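PDB 2WQL: major allergen Dau c 1 from Daucus carota, which acts as a carrot allergen and plant-defence protein of the Bet v 1 family and may bind small ligands such as abscisic acid in its internal pocket. Local coordinates for residues Asp47-Ile55 with Met67-Asn75; Ser15-Ile23 with Val104-Thr114. The protein carries 4 engineered substitutions. All blocks are in the same frame, centred on the assembly; numbering follows the deposited sequence.

Contact 1. Residues Asp47-Ile55 with Met67-Asn75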
ATOM      1  N   ASP A  47      26.573 -28.286  -4.789  1.00 27.48           N
ATOM      2  CA  ASP A  47      27.109 -27.025  -5.329  1.00 27.26           C
ATOM      3  C   ASP A  47      26.231 -25.801  -5.111  1.00 26.90           C
ATOM      4  O   ASP A  47      26.608 -24.710  -5.519  1.00 27.25           O
ATOM      5  CB  ASP A  47      27.389 -27.165  -6.833  1.00 27.52           C
ATOM      6  CG  ASP A  47      26.121 -27.451  -7.676  1.00 28.58           C
ATOM      7  OD1 ASP A  47      24.956 -27.315  -7.185  1.00 28.69           O
ATOM      8  OD2 ASP A  47      26.320 -27.827  -8.860  1.00 29.12           O
ATOM      9  N   GLY A  48      25.063 -25.970  -4.502  1.00 26.40           N
ATOM     10  CA  GLY A  48      24.137 -24.860  -4.298  1.00 25.89           C
ATOM     11  C   GLY A  48      22.908 -24.943  -5.177  1.00 25.56           C
ATOM     12  O   GLY A  48      21.907 -24.274  -4.904  1.00 25.57           O
ATOM     13  N   GLY A  49      22.979 -25.747  -6.238  1.00 24.94           N
ATOM     14  CA  GLY A  49      21.819 -25.962  -7.106  1.00 24.50           C
ATOM     15  C   GLY A  49      20.945 -27.100  -6.600  1.00 23.95           C
ATOM     16  O   GLY A  49      21.177 -27.624  -5.512  1.00 23.66           O
ATOM     17  N   ALA A  50      19.936 -27.466  -7.391  1.00 23.47           N
ATOM     18  CA  ALA A  50      18.953 -28.465  -6.992  1.00 23.12           C
ATOM     19  C   ALA A  50      19.651 -29.707  -6.486  1.00 22.83           C
ATOM     20  O   ALA A  50      20.652 -30.121  -7.048  1.00 22.57           O
ATOM     21  CB  ALA A  50      18.048 -28.819  -8.144  1.00 22.93           C
ATOM     22  N   GLY A  51      19.125 -30.278  -5.406  1.00 22.70           N
ATOM     23  CA  GLY A  51      19.694 -31.472  -4.793  1.00 22.58           C
ATOM     24  C   GLY A  51      20.659 -31.191  -3.664  1.00 22.36           C
ATOM     25  O   GLY A  51      20.999 -32.091  -2.908  1.00 22.25           O
ATOM     26  N   THR A  52      21.104 -29.950  -3.548  1.00 22.32           N
ATOM     27  CA  THR A  52      22.008 -29.554  -2.483  1.00 22.60           C
ATOM     28  C   THR A  52      21.310 -29.698  -1.126  1.00 22.35           C
ATOM     29  O   THR A  52      20.138 -29.373  -0.987  1.00 22.36           O
ATOM     30  CB  THR A  52      22.471 -28.094  -2.675  1.00 22.87           C
ATOM     31  OG1 THR A  52      23.210 -27.987  -3.896  1.00 23.36           O
ATOM     32  CG2 THR A  52      23.349 -27.626  -1.496  1.00 22.59           C
ATOM     33  N   VAL A  53      22.035 -30.199  -0.137  1.00 22.15           N
ATOM     34  CA  VAL A  53      21.491 -30.428   1.191  1.00 22.12           C
ATOM     35  C   VAL A  53      22.437 -29.794   2.216  1.00 22.40           C
ATOM     36  O   VAL A  53      23.628 -30.055   2.228  1.00 22.41           O
ATOM     37  CB  VAL A  53      21.330 -31.945   1.488  1.00 22.06           C
ATOM     38  CG1 VAL A  53      20.914 -32.160   2.918  1.00 21.62           C
ATOM     39  CG2 VAL A  53      20.325 -32.597   0.544  1.00 21.04           C
ATOM     40  N   ARG A  54      21.895 -28.954   3.078  1.00 23.04           N
ATOM     41  CA  ARG A  54      22.674 -28.320   4.139  1.00 23.61           C
ATOM     42  C   ARG A  54      22.227 -28.801   5.510  1.00 23.70           C
ATOM     43  O   ARG A  54      21.050 -28.713   5.846  1.00 23.52           O
ATOM     44  CB  ARG A  54      22.504 -26.807   4.084  1.00 24.00           C
ATOM     45  CG  ARG A  54      23.125 -26.147   2.863  1.00 24.78           C
ATOM     46  CD  ARG A  54      22.973 -24.633   2.915  1.00 25.48           C
ATOM     47  NE  ARG A  54      23.771 -24.009   1.867  1.00 26.73           N
ATOM     48  CZ  ARG A  54      23.372 -23.811   0.614  1.00 26.80           C
ATOM     49  NH1 ARG A  54      22.163 -24.164   0.225  1.00 25.84           N
ATOM     50  NH2 ARG A  54      24.191 -23.251  -0.264  1.00 27.66           N
ATOM     51  N   ILE A  55      23.170 -29.305   6.297  1.00 24.06           N
ATOM     52  CA  ILE A  55      22.908 -29.676   7.687  1.00 24.60           C
ATOM     53  C   ILE A  55      23.391 -28.538   8.599  1.00 24.98           C
ATOM     54  O   ILE A  55      24.587 -28.318   8.743  1.00 24.93           O
ATOM     55  CB  ILE A  55      23.595 -31.005   8.068  1.00 24.73           C
ATOM     56  CG1 ILE A  55      23.153 -32.129   7.109  1.00 25.46           C
ATOM     57  CG2 ILE A  55      23.270 -31.396   9.516  1.00 24.12           C
ATOM     58  CD1 ILE A  55      23.913 -33.468   7.261  1.00 25.26           C
ATOM     59  N   MET A  67      18.654 -28.010  11.949  1.00 26.37           N
ATOM     60  CA  MET A  67      17.775 -28.119  10.769  1.00 26.22           C
ATOM     61  C   MET A  67      18.540 -28.568   9.528  1.00 25.41           C
ATOM     62  O   MET A  67      19.683 -28.163   9.320  1.00 25.26           O
ATOM     63  CB  MET A  67      17.034 -26.815  10.492  1.00 26.56           C
ATOM     64  CG  MET A  67      17.883 -25.701   9.979  1.00 28.73           C
ATOM     65  SD  MET A  67      16.926 -24.162   9.974  1.00 34.01           S
ATOM     66  CE  MET A  67      17.621 -23.320  11.407  1.00 31.60           C
ATOM     67  N   THR A  68      17.892 -29.423   8.736  1.00 24.61           N
ATOM     68  CA  THR A  68      18.432 -29.941   7.493  1.00 24.06           C
ATOM     69  C   THR A  68      17.562 -29.413   6.380  1.00 23.89           C
ATOM     70  O   THR A  68      16.357 -29.655   6.377  1.00 24.07           O
ATOM     71  CB  THR A  68      18.397 -31.480   7.472  1.00 24.17           C
ATOM     72  OG1 THR A  68      19.191 -31.987   8.547  1.00 23.91           O
ATOM     73  CG2 THR A  68      18.918 -32.043   6.151  1.00 23.54           C
ATOM     74  N   VAL A  69      18.169 -28.700   5.429  1.00 23.69           N
ATOM     75  CA  VAL A  69      17.430 -28.013   4.365  1.00 23.29           C
ATOM     76  C   VAL A  69      17.906 -28.454   2.986  1.00 23.05           C
ATOM     77  O   VAL A  69      19.084 -28.355   2.684  1.00 22.66           O
ATOM     78  CB  VAL A  69      17.606 -26.491   4.489  1.00 23.26           C
ATOM     79  CG1 VAL A  69      16.825 -25.748   3.397  1.00 22.20           C
ATOM     80  CG2 VAL A  69      17.181 -26.046   5.871  1.00 23.29           C
ATOM     81  N   ARG A  70      16.971 -28.913   2.160  1.00 22.94           N
ATOM     82  CA  ARG A  70      17.259 -29.340   0.796  1.00 23.09           C
ATOM     83  C   ARG A  70      16.886 -28.225  -0.163  1.00 23.10           C
ATOM     84  O   ARG A  70      15.837 -27.621  -0.005  1.00 23.30           O
ATOM     85  CB  ARG A  70      16.457 -30.590   0.461  1.00 23.12           C
ATOM     86  CG  ARG A  70      16.608 -31.097  -0.959  1.00 24.00           C
ATOM     87  CD  ARG A  70      15.744 -32.324  -1.192  1.00 24.34           C
ATOM     88  NE  ARG A  70      14.328 -31.972  -1.147  1.00 24.85           N
ATOM     89  CZ  ARG A  70      13.375 -32.690  -0.565  1.00 24.66           C
ATOM     90  NH1 ARG A  70      13.651 -33.821   0.050  1.00 25.07           N
ATOM     91  NH2 ARG A  70      12.131 -32.257  -0.588  1.00 24.39           N
ATOM     92  N   THR A  71      17.740 -27.950  -1.146  1.00 23.06           N
ATOM     93  CA  THR A  71      17.404 -27.029  -2.229  1.00 23.05           C
ATOM     94  C   THR A  71      16.688 -27.813  -3.329  1.00 23.08           C
ATOM     95  O   THR A  71      17.259 -28.752  -3.860  1.00 22.54           O
ATOM     96  CB  THR A  71      18.669 -26.394  -2.865  1.00 23.35           C
ATOM     97  OG1 THR A  71      19.453 -25.716  -1.871  1.00 23.17           O
ATOM     98  CG2 THR A  71      18.285 -25.405  -3.992  1.00 22.80           C
ATOM     99  N   ASP A  72      15.458 -27.405  -3.661  1.00 23.22           N
ATOM    100  CA  ASP A  72      14.646 -28.062  -4.683  1.00 23.39           C
ATOM    101  C   ASP A  72      14.873 -27.433  -6.050  1.00 23.54           C
ATOM    102  O   ASP A  72      14.832 -28.120  -7.060  1.00 23.65           O
ATOM    103  CB  ASP A  72      13.170 -27.985  -4.322  1.00 23.62           C
ATOM    104  CG  ASP A  72      12.866 -28.592  -2.959  1.00 25.32           C
ATOM    105  OD1 ASP A  72      13.066 -29.814  -2.789  1.00 27.55           O
ATOM    106  OD2 ASP A  72      12.413 -27.842  -2.053  1.00 27.90           O
ATOM    107  N   ALA A  73      15.100 -26.121  -6.093  1.00 23.92           N
ATOM    108  CA  ALA A  73      15.243 -25.390  -7.372  1.00 23.97           C
ATOM    109  C   ALA A  73      15.886 -24.017  -7.147  1.00 24.21           C
ATOM    110  O   ALA A  73      15.661 -23.361  -6.125  1.00 24.22           O
ATOM    111  CB  ALA A  73      13.900 -25.235  -8.070  1.00 23.45           C
ATOM    112  N   VAL A  74      16.709 -23.606  -8.102  1.00 24.57           N
ATOM    113  CA  VAL A  74      17.276 -22.259  -8.141  1.00 24.79           C
ATOM    114  C   VAL A  74      17.119 -21.694  -9.540  1.00 24.89           C
ATOM    115  O   VAL A  74      17.411 -22.378 -10.521  1.00 24.57           O
ATOM    116  CB  VAL A  74      18.775 -22.245  -7.860  1.00 24.94           C
ATOM    117  CG1 VAL A  74      19.238 -20.863  -7.444  1.00 24.72           C
ATOM    118  CG2 VAL A  74      19.136 -23.237  -6.797  1.00 25.79           C
ATOM    119  N   ASN A  75      16.638 -20.462  -9.631  1.00 25.29           N
ATOM    120  CA  ASN A  75      16.533 -19.785 -10.907  1.00 25.57           C
ATOM    121  C   ASN A  75      17.222 -18.442 -10.777  1.00 25.56           C
ATOM    122  O   ASN A  75      16.669 -17.505 -10.250  1.00 25.45           O
ATOM    123  CB  ASN A  75      15.078 -19.658 -11.355  1.00 25.55           C
ATOM    124  CG  ASN A  75      14.954 -19.256 -12.793  1.00 26.34           C
ATOM    125  OD1 ASN A  75      15.614 -18.322 -13.243  1.00 27.67           O
ATOM    126  ND2 ASN A  75      14.089 -19.943 -13.532  1.00 27.89           N
TER
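Thr71 faces the glycine-rich loop of the Bet v 1 family, and its backbone N and O both bond to it. Gly51 N donates to Thr71 O at 2.9 Å, while Thr71 N donates to Thr52 O at 2.8 Å, almost straight at 171°. Arg54 and Val69, which lines the pocket holding the bound glycol, form a hydrogen-bonded antiparallel pair, flanked by the non-hydrogen-bonded pairs Val53-Arg70 and Ile55-Thr68. Val53 CG1 meets Thr68 CG2 diagonally at 3.8 Å, on the sheet face shared with Ile55 and Arg70. Val74 CG2 packs against the loop backbone, 3.5 Å from Gly48 O and also against Gly49 CA.

Within the loop, Gly49 O accepts from both N and OG1 of Thr52 across a type II turn, and OG1 in turn takes the N-H of Gly48 at 2.8 Å. With OG1 beside its own backbone N (chi1 -63°), Thr52 can serve both bonds. Asp47 OD1 adds an Asx turn to Gly49 N at 2.7 Å. Thr52 CG2 also lies above one face of the Arg54 guanidinium, offset toward its rim.

Beyond this shell, Arg54 NH2 forms a salt bridge with Asp28 on helix 27-34, and Thr71 OG1 hydrogen-bonds Tyr81 OH. Strand 53-57 lies between 41-45 and 66-75, and 80-87 flanks the other edge of 66-75, where Asp72 and Ala73 form a classic bulge opposite Asp82.

Contact 2. Residues Ser15-Ile23 with Val104-Thr114. With P4C (O-acetaldehydyl-hexaethylene glycol), chain E.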
ATOM      1  N   SER A  15      18.905  -3.610  -4.234  1.00 24.02           N
ATOM      2  CA  SER A  15      18.288  -4.133  -5.454  1.00 23.53           C
ATOM      3  C   SER A  15      18.041  -5.634  -5.375  1.00 23.31           C
ATOM      4  O   SER A  15      18.679  -6.339  -4.602  1.00 23.03           O
ATOM      5  CB  SER A  15      19.162  -3.818  -6.667  1.00 23.23           C
ATOM      6  OG  SER A  15      20.276  -4.686  -6.724  1.00 23.20           O
ATOM      7  N   ALA A  16      17.117  -6.095  -6.205  1.00 23.48           N
ATOM      8  CA  ALA A  16      16.711  -7.505  -6.269  1.00 23.67           C
ATOM      9  C   ALA A  16      17.859  -8.448  -6.621  1.00 23.88           C
ATOM     10  O   ALA A  16      18.020  -9.490  -5.984  1.00 23.44           O
ATOM     11  CB  ALA A  16      15.546  -7.673  -7.280  1.00 22.94           C
ATOM     12  N   GLU A  17      18.630  -8.088  -7.644  1.00 24.66           N
ATOM     13  CA  GLU A  17      19.803  -8.876  -8.051  1.00 25.69           C
ATOM     14  C   GLU A  17      20.779  -9.047  -6.890  1.00 25.09           C
ATOM     15  O   GLU A  17      21.265 -10.139  -6.635  1.00 24.62           O
ATOM     16  CB  GLU A  17      20.537  -8.233  -9.253  1.00 26.29           C
ATOM     17  CG  GLU A  17      20.094  -8.762 -10.610  1.00 29.77           C
ATOM     18  CD  GLU A  17      20.600  -7.909 -11.826  1.00 36.13           C
ATOM     19  OE1 GLU A  17      21.843  -7.793 -12.074  1.00 37.96           O
ATOM     20  OE2 GLU A  17      19.737  -7.365 -12.571  1.00 39.33           O
ATOM     21  N   LYS A  18      21.051  -7.957  -6.188  1.00 25.01           N
ATOM     22  CA  LYS A  18      22.051  -7.960  -5.130  1.00 25.11           C
ATOM     23  C   LYS A  18      21.569  -8.757  -3.906  1.00 24.65           C
ATOM     24  O   LYS A  18      22.335  -9.528  -3.324  1.00 24.62           O
ATOM     25  CB  LYS A  18      22.402  -6.519  -4.762  1.00 25.31           C
ATOM     26  CG  LYS A  18      23.855  -6.265  -4.414  1.00 27.56           C
ATOM     27  CD  LYS A  18      24.180  -4.753  -4.493  1.00 30.08           C
ATOM     28  CE  LYS A  18      25.685  -4.448  -4.372  1.00 31.41           C
ATOM     29  NZ  LYS A  18      25.923  -3.196  -3.574  1.00 32.41           N
ATOM     30  N   ILE A  19      20.304  -8.585  -3.527  1.00 24.14           N
ATOM     31  CA  ILE A  19      19.732  -9.321  -2.400  1.00 24.09           C
ATOM     32  C   ILE A  19      19.776 -10.820  -2.662  1.00 24.42           C
ATOM     33  O   ILE A  19      20.219 -11.602  -1.818  1.00 24.60           O
ATOM     34  CB  ILE A  19      18.273  -8.888  -2.115  1.00 23.98           C
ATOM     35  CG1 ILE A  19      18.247  -7.539  -1.395  1.00 24.39           C
ATOM     36  CG2 ILE A  19      17.552  -9.897  -1.252  1.00 23.30           C
ATOM     37  CD1 ILE A  19      18.756  -7.591   0.026  1.00 23.96           C
ATOM     38  N   PHE A  20      19.330 -11.213  -3.842  1.00 24.53           N
ATOM     39  CA  PHE A  20      19.342 -12.604  -4.237  1.00 24.77           C
ATOM     40  C   PHE A  20      20.740 -13.202  -4.198  1.00 25.06           C
ATOM     41  O   PHE A  20      20.900 -14.360  -3.841  1.00 25.52           O
ATOM     42  CB  PHE A  20      18.785 -12.763  -5.650  1.00 24.89           C
ATOM     43  CG  PHE A  20      18.527 -14.192  -6.039  1.00 24.08           C
ATOM     44  CD1 PHE A  20      17.413 -14.866  -5.545  1.00 24.18           C
ATOM     45  CD2 PHE A  20      19.383 -14.856  -6.890  1.00 23.55           C
ATOM     46  CE1 PHE A  20      17.150 -16.183  -5.905  1.00 24.28           C
ATOM     47  CE2 PHE A  20      19.132 -16.177  -7.254  1.00 24.27           C
ATOM     48  CZ  PHE A  20      18.010 -16.840  -6.757  1.00 24.09           C
ATOM     49  N   SER A  21      21.751 -12.431  -4.582  1.00 25.28           N
ATOM     50  CA  SER A  21      23.107 -12.952  -4.571  1.00 25.73           C
ATOM     51  C   SER A  21      23.550 -13.171  -3.131  1.00 25.68           C
ATOM     52  O   SER A  21      24.275 -14.112  -2.842  1.00 26.15           O
ATOM     53  CB  SER A  21      24.074 -12.022  -5.303  1.00 25.65           C
ATOM     54  OG  SER A  21      24.283 -10.836  -4.545  1.00 27.93           O
ATOM     55  N   GLY A  22      23.092 -12.325  -2.224  1.00 25.45           N
ATOM     56  CA  GLY A  22      23.498 -12.431  -0.838  1.00 25.55           C
ATOM     57  C   GLY A  22      22.791 -13.541  -0.085  1.00 25.65           C
ATOM     58  O   GLY A  22      23.410 -14.268   0.687  1.00 25.49           O
ATOM     59  N   ILE A  23      21.486 -13.671  -0.291  1.00 25.88           N
ATOM     60  CA  ILE A  23      20.703 -14.601   0.518  1.00 26.14           C
ATOM     61  C   ILE A  23      20.502 -15.952  -0.151  1.00 26.43           C
ATOM     62  O   ILE A  23      19.952 -16.846   0.479  1.00 27.13           O
ATOM     63  CB  ILE A  23      19.328 -14.021   0.954  1.00 26.07           C
ATOM     64  CG1 ILE A  23      18.359 -13.942  -0.229  1.00 26.55           C
ATOM     65  CG2 ILE A  23      19.500 -12.655   1.629  1.00 25.36           C
ATOM     66  CD1 ILE A  23      17.035 -13.240   0.087  1.00 25.51           C
ATOM     67  N   VAL A 104      12.381 -12.881  -5.266  1.00 23.83           N
ATOM     68  CA  VAL A 104      12.794 -11.512  -4.975  1.00 23.44           C
ATOM     69  C   VAL A 104      12.304 -10.642  -6.126  1.00 23.59           C
ATOM     70  O   VAL A 104      12.701 -10.846  -7.256  1.00 23.56           O
ATOM     71  CB  VAL A 104      14.320 -11.387  -4.847  1.00 23.05           C
ATOM     72  CG1 VAL A 104      14.679 -10.037  -4.335  1.00 22.03           C
ATOM     73  CG2 VAL A 104      14.870 -12.455  -3.931  1.00 22.72           C
ATOM     74  N   VAL A 105      11.430  -9.682  -5.857  1.00 23.74           N
ATOM     75  CA  VAL A 105      10.903  -8.859  -6.945  1.00 24.19           C
ATOM     76  C   VAL A 105      11.364  -7.407  -6.817  1.00 24.38           C
ATOM     77  O   VAL A 105      11.425  -6.881  -5.715  1.00 24.53           O
ATOM     78  CB  VAL A 105       9.339  -8.934  -7.072  1.00 24.06           C
ATOM     79  CG1 VAL A 105       8.820 -10.293  -6.665  1.00 23.70           C
ATOM     80  CG2 VAL A 105       8.679  -7.867  -6.265  1.00 24.38           C
ATOM     81  N   PRO A 106      11.713  -6.762  -7.942  1.00 24.62           N
ATOM     82  CA  PRO A 106      12.155  -5.372  -7.869  1.00 25.06           C
ATOM     83  C   PRO A 106      11.035  -4.382  -7.644  1.00 25.44           C
ATOM     84  O   PRO A 106       9.878  -4.667  -7.941  1.00 25.89           O
ATOM     85  CB  PRO A 106      12.809  -5.128  -9.231  1.00 24.87           C
ATOM     86  CG  PRO A 106      12.280  -6.165 -10.105  1.00 25.01           C
ATOM     87  CD  PRO A 106      11.984  -7.352  -9.258  1.00 24.65           C
ATOM     88  N   THR A 107      11.397  -3.216  -7.128  1.00 25.90           N
ATOM     89  CA  THR A 107      10.453  -2.144  -6.832  1.00 26.31           C
ATOM     90  C   THR A 107      10.837  -0.895  -7.613  1.00 26.24           C
ATOM     91  O   THR A 107      12.018  -0.671  -7.915  1.00 26.10           O
ATOM     92  CB  THR A 107      10.462  -1.805  -5.334  1.00 26.25           C
ATOM     93  OG1 THR A 107       9.900  -2.890  -4.600  1.00 27.06           O
ATOM     94  CG2 THR A 107       9.630  -0.592  -5.056  1.00 29.04           C
ATOM     95  N   ALA A 108       9.834  -0.074  -7.913  1.00 26.43           N
ATOM     96  CA  ALA A 108      10.025   1.181  -8.651  1.00 26.71           C
ATOM     97  C   ALA A 108      11.168   2.075  -8.135  1.00 26.86           C
ATOM     98  O   ALA A 108      11.805   2.781  -8.914  1.00 26.68           O
ATOM     99  CB  ALA A 108       8.712   1.976  -8.664  1.00 26.52           C
ATOM    100  N   ASP A 109      11.414   2.055  -6.828  1.00 27.24           N
ATOM    101  CA  ASP A 109      12.475   2.882  -6.230  1.00 27.74           C
ATOM    102  C   ASP A 109      13.894   2.305  -6.387  1.00 27.39           C
ATOM    103  O   ASP A 109      14.862   2.897  -5.904  1.00 27.55           O
ATOM    104  CB  ASP A 109      12.168   3.165  -4.745  1.00 28.11           C
ATOM    105  CG  ASP A 109      12.036   1.898  -3.899  1.00 30.74           C
ATOM    106  OD1 ASP A 109      12.396   0.783  -4.378  1.00 33.42           O
ATOM    107  OD2 ASP A 109      11.559   2.025  -2.739  1.00 33.56           O
ATOM    108  N   GLY A 110      14.025   1.155  -7.048  1.00 26.98           N
ATOM    109  CA  GLY A 110      15.331   0.506  -7.200  1.00 26.60           C
ATOM    110  C   GLY A 110      15.650  -0.463  -6.075  1.00 26.25           C
ATOM    111  O   GLY A 110      16.734  -1.049  -6.063  1.00 26.45           O
ATOM    112  N   GLY A 111      14.719  -0.630  -5.134  1.00 25.63           N
ATOM    113  CA  GLY A 111      14.849  -1.626  -4.079  1.00 25.31           C
ATOM    114  C   GLY A 111      14.149  -2.911  -4.454  1.00 25.09           C
ATOM    115  O   GLY A 111      13.985  -3.199  -5.642  1.00 25.21           O
ATOM    116  N   SER A 112      13.739  -3.680  -3.444  1.00 24.69           N
ATOM    117  CA  SER A 112      13.146  -4.995  -3.666  1.00 24.75           C
ATOM    118  C   SER A 112      12.219  -5.457  -2.542  1.00 24.45           C
ATOM    119  O   SER A 112      12.266  -4.933  -1.443  1.00 24.75           O
ATOM    120  CB  SER A 112      14.261  -6.026  -3.845  1.00 24.98           C
ATOM    121  OG  SER A 112      15.130  -6.068  -2.708  1.00 25.37           O
ATOM    122  N   ILE A 113      11.366  -6.428  -2.852  1.00 24.20           N
ATOM    123  CA  ILE A 113      10.573  -7.151  -1.863  1.00 24.38           C
ATOM    124  C   ILE A 113      10.889  -8.624  -2.028  1.00 24.50           C
ATOM    125  O   ILE A 113      10.798  -9.148  -3.128  1.00 24.86           O
ATOM    126  CB  ILE A 113       9.055  -6.977  -2.063  1.00 24.49           C
ATOM    127  CG1 ILE A 113       8.640  -5.508  -1.931  1.00 25.16           C
ATOM    128  CG2 ILE A 113       8.294  -7.762  -1.018  1.00 24.54           C
ATOM    129  CD1 ILE A 113       7.236  -5.226  -2.382  1.00 24.48           C
ATOM    130  N   THR A 114      11.270  -9.285  -0.941  1.00 24.51           N
ATOM    131  CA  THR A 114      11.546 -10.713  -0.955  1.00 24.52           C
ATOM    132  C   THR A 114      10.298 -11.400  -0.386  1.00 25.10           C
ATOM    133  O   THR A 114       9.965 -11.217   0.798  1.00 25.68           O
ATOM    134  CB  THR A 114      12.817 -11.042  -0.132  1.00 24.29           C
ATOM    135  OG1 THR A 114      13.949 -10.436  -0.761  1.00 24.56           O
ATOM    136  CG2 THR A 114      13.055 -12.517  -0.034  1.00 22.48           C
TER
HETATM  137  O1  P4C E 200      19.828 -19.905   1.199  1.00 44.82           O
HETATM  138  C2  P4C E 200      18.775 -20.027   1.821  1.00 42.98           C
HETATM  139  C3  P4C E 200      17.579 -19.135   1.541  1.00 41.99           C
HETATM  140  O4  P4C E 200      16.492 -19.585   2.371  1.00 42.74           O
HETATM  141  C5  P4C E 200      15.157 -19.186   1.987  1.00 40.77           C
HETATM  142  C6  P4C E 200      14.155 -20.142   2.649  1.00 40.48           C
HETATM  143  O7  P4C E 200      13.661 -19.609   3.873  1.00 41.48           O
HETATM  144  C8  P4C E 200      12.731 -18.512   3.733  1.00 41.56           C
HETATM  145  C9  P4C E 200      13.066 -17.281   4.606  1.00 40.39           C
HETATM  146  O10 P4C E 200      13.439 -16.145   3.788  1.00 38.26           O
HETATM  147  C11 P4C E 200      14.223 -15.146   4.467  1.00 35.38           C
HETATM  148  C12 P4C E 200      15.670 -15.137   3.976  1.00 34.68           C
HETATM  149  O13 P4C E 200      16.571 -15.428   5.056  1.00 34.28           O
HETATM  150  C14 P4C E 200      17.962 -15.375   4.712  1.00 33.33           C
HETATM  151  C15 P4C E 200      18.428 -16.691   4.099  1.00 34.50           C
HETATM  152  O16 P4C E 200      19.142 -17.483   5.050  1.00 37.06           O
HETATM  153  C17 P4C E 200      19.051 -18.913   4.839  1.00 39.01           C
HETATM  154  C18 P4C E 200      19.052 -19.683   6.179  1.00 40.07           C
HETATM  155  O19 P4C E 200      18.433 -20.990   6.086  1.00 41.22           O
HETATM  156  C20 P4C E 200      17.134 -21.098   6.702  1.00 41.31           C
HETATM  157  C21 P4C E 200      16.278 -22.156   5.975  1.00 42.05           C
HETATM  158  O22 P4C E 200      14.971 -21.694   5.558  1.00 42.60           O
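In the Bet v 1 fold two consecutive short helices pack at one end of the curved antiparallel sheet, and here the first of them, helix 16-25, packs through residues 16-23 on the hairpin of strands 104-106 and 112-114. The helix runs nearly antiparallel to 104-106, its axis 8.1 Å away, and the contact is mostly apolar. Ala16 points into the hairpin: its CB lies 3.9 Å from Val104 CG1 and also touches the CD of Pro106, while Ser112 CB approaches its backbone N. One turn on, Ile19 divides its branches between two residues of the second strand, CG1 near Ser112 OG and CG2 3.7 Å from Thr114 OG1. Ser112 OG itself hydrogen-bonds Val14 O. Phe20, its CG turned opposite the backbone N (chi1 -169°), presents its ring edge to Val104 CG2, 3.9 Å from CD1 and near the ring plane. Phe144 of the long helix 130-153 covers Ile19, Ile23 and Thr114, and Val104 O accepts from Lys115 NZ of a second subunit. At the pocket end Ile23 CD1 meets Thr114 CG2 tip to tip at 4.0 Å, and O1, modelled as the aldehyde oxygen of the bound glycol, lies 3.1 Å from Ile23 O.

Overall arrangement
Both contacts engage the same seven-stranded antiparallel sheet, and their centres lie 21 Å apart. Contact 1 joins neighbouring strands 53-57 and 66-75 and the glycine-rich loop that leads into strand 53-57; contact 2 sets helix 16-25 on strands 95-106 and 112-122, on the other side of strand 80-87. Along the chain, 15-23 comes first, then both segments of contact 1, then 104-114, so contact 2 brackets the whole of contact 1. The two meet where Phe20 CZ packs on Asn75 O and Val74 CG1. Each also supplies one wall residue of the ligand pocket, Val69 from contact 1 and Ile23 from contact 2, so the bound glycol touches both.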